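PDB 4WRP: uncharacterized protein from Legionella pneumophila subsp. pneumophila, which is of unknown function but is probably a bacterial effector whose full length also carries a RavJ-peptidase family region, this chain being the C-terminal DUF5617 domain. Local coordinates for residues 46-51 and 73-78. Residues are numbered along the deposited sequence; the frame is centred on the assembly and turned at random.
Sequences DDYTKG and KVVDDI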
ATOM      1  N   ASP A  46       8.193  -4.909  -4.128  1.00 25.03           N
ATOM      2  CA  ASP A  46       9.562  -4.760  -3.611  1.00 26.49           C
ATOM      3  C   ASP A  46      10.257  -3.579  -4.283  1.00 27.22           C
ATOM      4  O   ASP A  46      10.878  -2.784  -3.633  1.00 25.99           O
ATOM      5  CB  ASP A  46      10.331  -6.057  -3.812  1.00 29.65           C
ATOM      6  CG  ASP A  46      11.647  -6.093  -3.004  1.00 32.84           C
ATOM      7  OD1 ASP A  46      11.745  -5.570  -1.866  1.00 38.47           O
ATOM      8  OD2 ASP A  46      12.594  -6.673  -3.526  1.00 37.86           O
ATOM      9  N   ASP A  47      10.097  -3.450  -5.597  1.00 27.77           N
ATOM     10  CA  ASP A  47      10.667  -2.332  -6.334  1.00 29.61           C
ATOM     11  C   ASP A  47      10.154  -1.014  -5.755  1.00 27.79           C
ATOM     12  O   ASP A  47      10.931  -0.075  -5.540  1.00 28.05           O
ATOM     13  CB  ASP A  47      10.391  -2.471  -7.842  1.00 31.63           C
ATOM     14  CG  ASP A  47      10.946  -1.316  -8.640  1.00 34.90           C
ATOM     15  OD1 ASP A  47      12.164  -1.060  -8.474  1.00 35.06           O
ATOM     16  OD2 ASP A  47      10.160  -0.665  -9.403  1.00 32.82           O
ATOM     17  N   TYR A  48       8.876  -0.966  -5.406  1.00 25.91           N
ATOM     18  CA  TYR A  48       8.289   0.221  -4.765  1.00 25.80           C
ATOM     19  C   TYR A  48       8.983   0.605  -3.467  1.00 26.22           C
ATOM     20  O   TYR A  48       9.196   1.768  -3.219  1.00 25.15           O
ATOM     21  CB  TYR A  48       6.802   0.020  -4.507  1.00 24.78           C
ATOM     22  CG  TYR A  48       6.088   1.101  -3.757  1.00 23.33           C
ATOM     23  CD1 TYR A  48       5.879   2.359  -4.317  1.00 24.88           C
ATOM     24  CD2 TYR A  48       5.612   0.867  -2.477  1.00 23.74           C
ATOM     25  CE1 TYR A  48       5.194   3.348  -3.650  1.00 24.21           C
ATOM     26  CE2 TYR A  48       4.955   1.858  -1.771  1.00 24.12           C
ATOM     27  CZ  TYR A  48       4.724   3.089  -2.372  1.00 25.47           C
ATOM     28  OH  TYR A  48       4.060   4.057  -1.662  1.00 27.42           O
ATOM     29  N   THR A  49       9.334  -0.379  -2.653  1.00 28.34           N
ATOM     30  CA  THR A  49       9.949  -0.095  -1.352  1.00 30.39           C
ATOM     31  C   THR A  49      11.434   0.249  -1.497  1.00 32.38           C
ATOM     32  O   THR A  49      12.052   0.585  -0.525  1.00 33.63           O
ATOM     33  CB  THR A  49       9.820  -1.287  -0.420  1.00 30.14           C
ATOM     34  OG1 THR A  49      10.575  -2.367  -0.975  1.00 32.37           O
ATOM     35  CG2 THR A  49       8.334  -1.718  -0.250  1.00 29.94           C
ATOM     36  N   LYS A  50      11.997   0.140  -2.702  1.00 34.20           N
ATOM     37  CA  LYS A  50      13.391   0.405  -2.934  1.00 38.54           C
ATOM     38  C   LYS A  50      13.534   1.632  -3.817  1.00 39.59           C
ATOM     39  O   LYS A  50      14.509   1.770  -4.483  1.00 39.02           O
ATOM     40  CB  LYS A  50      14.051  -0.792  -3.622  1.00 40.69           C
ATOM     41  CG  LYS A  50      14.161  -2.036  -2.762  1.00 44.07           C
ATOM     42  CD  LYS A  50      14.643  -3.219  -3.580  1.00 47.92           C
ATOM     43  CE  LYS A  50      15.295  -4.301  -2.723  1.00 54.08           C
ATOM     44  NZ  LYS A  50      14.430  -5.011  -1.723  1.00 55.67           N
ATOM     45  N   GLY A  51      12.527   2.491  -3.875  1.00 40.83           N
ATOM     46  CA  GLY A  51      12.641   3.723  -4.659  1.00 40.86           C
ATOM     47  C   GLY A  51      11.976   3.702  -6.015  1.00 39.03           C
ATOM     48  O   GLY A  51      11.921   4.744  -6.662  1.00 37.79           O
ATOM     49  N   LYS A  73       6.578   1.851   4.246  1.00 31.17           N
ATOM     50  CA  LYS A  73       6.646   0.982   5.438  1.00 31.58           C
ATOM     51  C   LYS A  73       5.522  -0.087   5.436  1.00 29.39           C
ATOM     52  O   LYS A  73       5.785  -1.252   5.669  1.00 27.71           O
ATOM     53  CB  LYS A  73       6.573   1.810   6.694  1.00 37.72           C
ATOM     54  CG  LYS A  73       7.188   1.203   7.949  1.00 48.33           C
ATOM     55  CD  LYS A  73       6.353   0.123   8.639  1.00 55.53           C
ATOM     56  CE  LYS A  73       5.040   0.630   9.236  1.00 62.51           C
ATOM     57  NZ  LYS A  73       4.244  -0.462   9.891  1.00 64.63           N
ATOM     58  N   VAL A  74       4.278   0.305   5.178  1.00 25.97           N
ATOM     59  CA  VAL A  74       3.187  -0.674   5.136  1.00 25.69           C
ATOM     60  C   VAL A  74       3.401  -1.710   4.023  1.00 25.18           C
ATOM     61  O   VAL A  74       3.249  -2.916   4.257  1.00 23.57           O
ATOM     62  CB  VAL A  74       1.820   0.044   5.014  1.00 27.39           C
ATOM     63  CG1 VAL A  74       0.675  -0.963   4.934  1.00 27.81           C
ATOM     64  CG2 VAL A  74       1.649   0.963   6.243  1.00 29.47           C
ATOM     65  N   VAL A  75       3.769  -1.261   2.815  1.00 24.01           N
ATOM     66  CA  VAL A  75       3.968  -2.180   1.681  1.00 23.60           C
ATOM     67  C   VAL A  75       5.145  -3.114   1.988  1.00 25.42           C
ATOM     68  O   VAL A  75       5.108  -4.287   1.739  1.00 23.04           O
ATOM     69  CB  VAL A  75       4.121  -1.411   0.386  1.00 24.02           C
ATOM     70  CG1 VAL A  75       4.513  -2.315  -0.754  1.00 25.79           C
ATOM     71  CG2 VAL A  75       2.786  -0.734   0.043  1.00 23.52           C
ATOM     72  N   ASP A  76       6.158  -2.606   2.645  1.00 26.45           N
ATOM     73  CA  ASP A  76       7.260  -3.471   3.081  1.00 27.72           C
ATOM     74  C   ASP A  76       6.801  -4.579   4.055  1.00 27.48           C
ATOM     75  O   ASP A  76       7.248  -5.731   3.951  1.00 25.09           O
ATOM     76  CB  ASP A  76       8.335  -2.599   3.684  1.00 32.15           C
ATOM     77  CG  ASP A  76       9.612  -3.336   3.853  1.00 40.93           C
ATOM     78  OD1 ASP A  76      10.299  -3.564   2.823  1.00 45.79           O
ATOM     79  OD2 ASP A  76       9.865  -3.747   5.012  1.00 45.98           O
ATOM     80  N   ASP A  77       5.885  -4.251   4.968  1.00 27.20           N
ATOM     81  CA  ASP A  77       5.278  -5.277   5.828  1.00 29.84           C
ATOM     82  C   ASP A  77       4.469  -6.270   4.984  1.00 27.35           C
ATOM     83  O   ASP A  77       4.435  -7.466   5.257  1.00 25.72           O
ATOM     84  CB  ASP A  77       4.315  -4.666   6.837  1.00 32.88           C
ATOM     85  CG  ASP A  77       5.006  -3.833   7.913  1.00 38.63           C
ATOM     86  OD1 ASP A  77       6.244  -3.939   8.089  1.00 46.11           O
ATOM     87  OD2 ASP A  77       4.271  -3.041   8.566  1.00 44.79           O
ATOM     88  N   ILE A  78       3.786  -5.792   3.950  1.00 24.76           N
ATOM     89  CA  ILE A  78       3.035  -6.752   3.113  1.00 22.85           C
ATOM     90  C   ILE A  78       4.008  -7.709   2.367  1.00 23.33           C
ATOM     91  O   ILE A  78       3.781  -8.921   2.244  1.00 25.34           O
ATOM     92  CB  ILE A  78       2.057  -5.998   2.187  1.00 22.37           C
ATOM     93  CG1 ILE A  78       1.004  -5.284   3.032  1.00 23.62           C
ATOM     94  CG2 ILE A  78       1.433  -6.929   1.181  1.00 23.20           C
ATOM     95  CD1 ILE A  78       0.109  -4.327   2.246  1.00 24.60           C
TER
HETATM   96  O   HOH W   1      10.096  -4.951   0.615  1.00 50.69           O
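Val75 CG1 comes at the edge of the Tyr48 ring near its plane, 3.8 Å from Tyr48 CD2, while Val75 CG2 approaches Tyr48 CE2 as closely. CG1 also touches the methyl of Thr49, with 3.9 Å between Val75 CG1 and Thr49 CG2. That methyl rests against the second backbone as well, where Thr49 CG2 is 3.7 Å from Asp76 N. The threonine is held in this pose by its hydroxyl, which turns back to donate to its own helix (Thr49 OG1 to Asp46 O, 2.7 Å); chi1 of 65° sends OG1 to the carbonyl and CG2 to the partner helix. At the more open side no direct hydrogen bond crosses. Instead a water donates to Asp76 OD1 (2.6 Å) and to Asp46 OD1 (3.0 Å), bridging two carboxylates. Lys50 NZ, 2.7 Å from Asp46 OD1 in a salt bridge, probably eases their mutual repulsion. Deeper in, Tyr48 OH is hydrogen-bonded to Tyr9 and His71, while Trp13, Trp56 and Phe63 also meet its ring. The contact thus packs the C-terminal part of helix 34-49 against the middle of helix 68-83, with Tyr48 reaching toward helix 6-21.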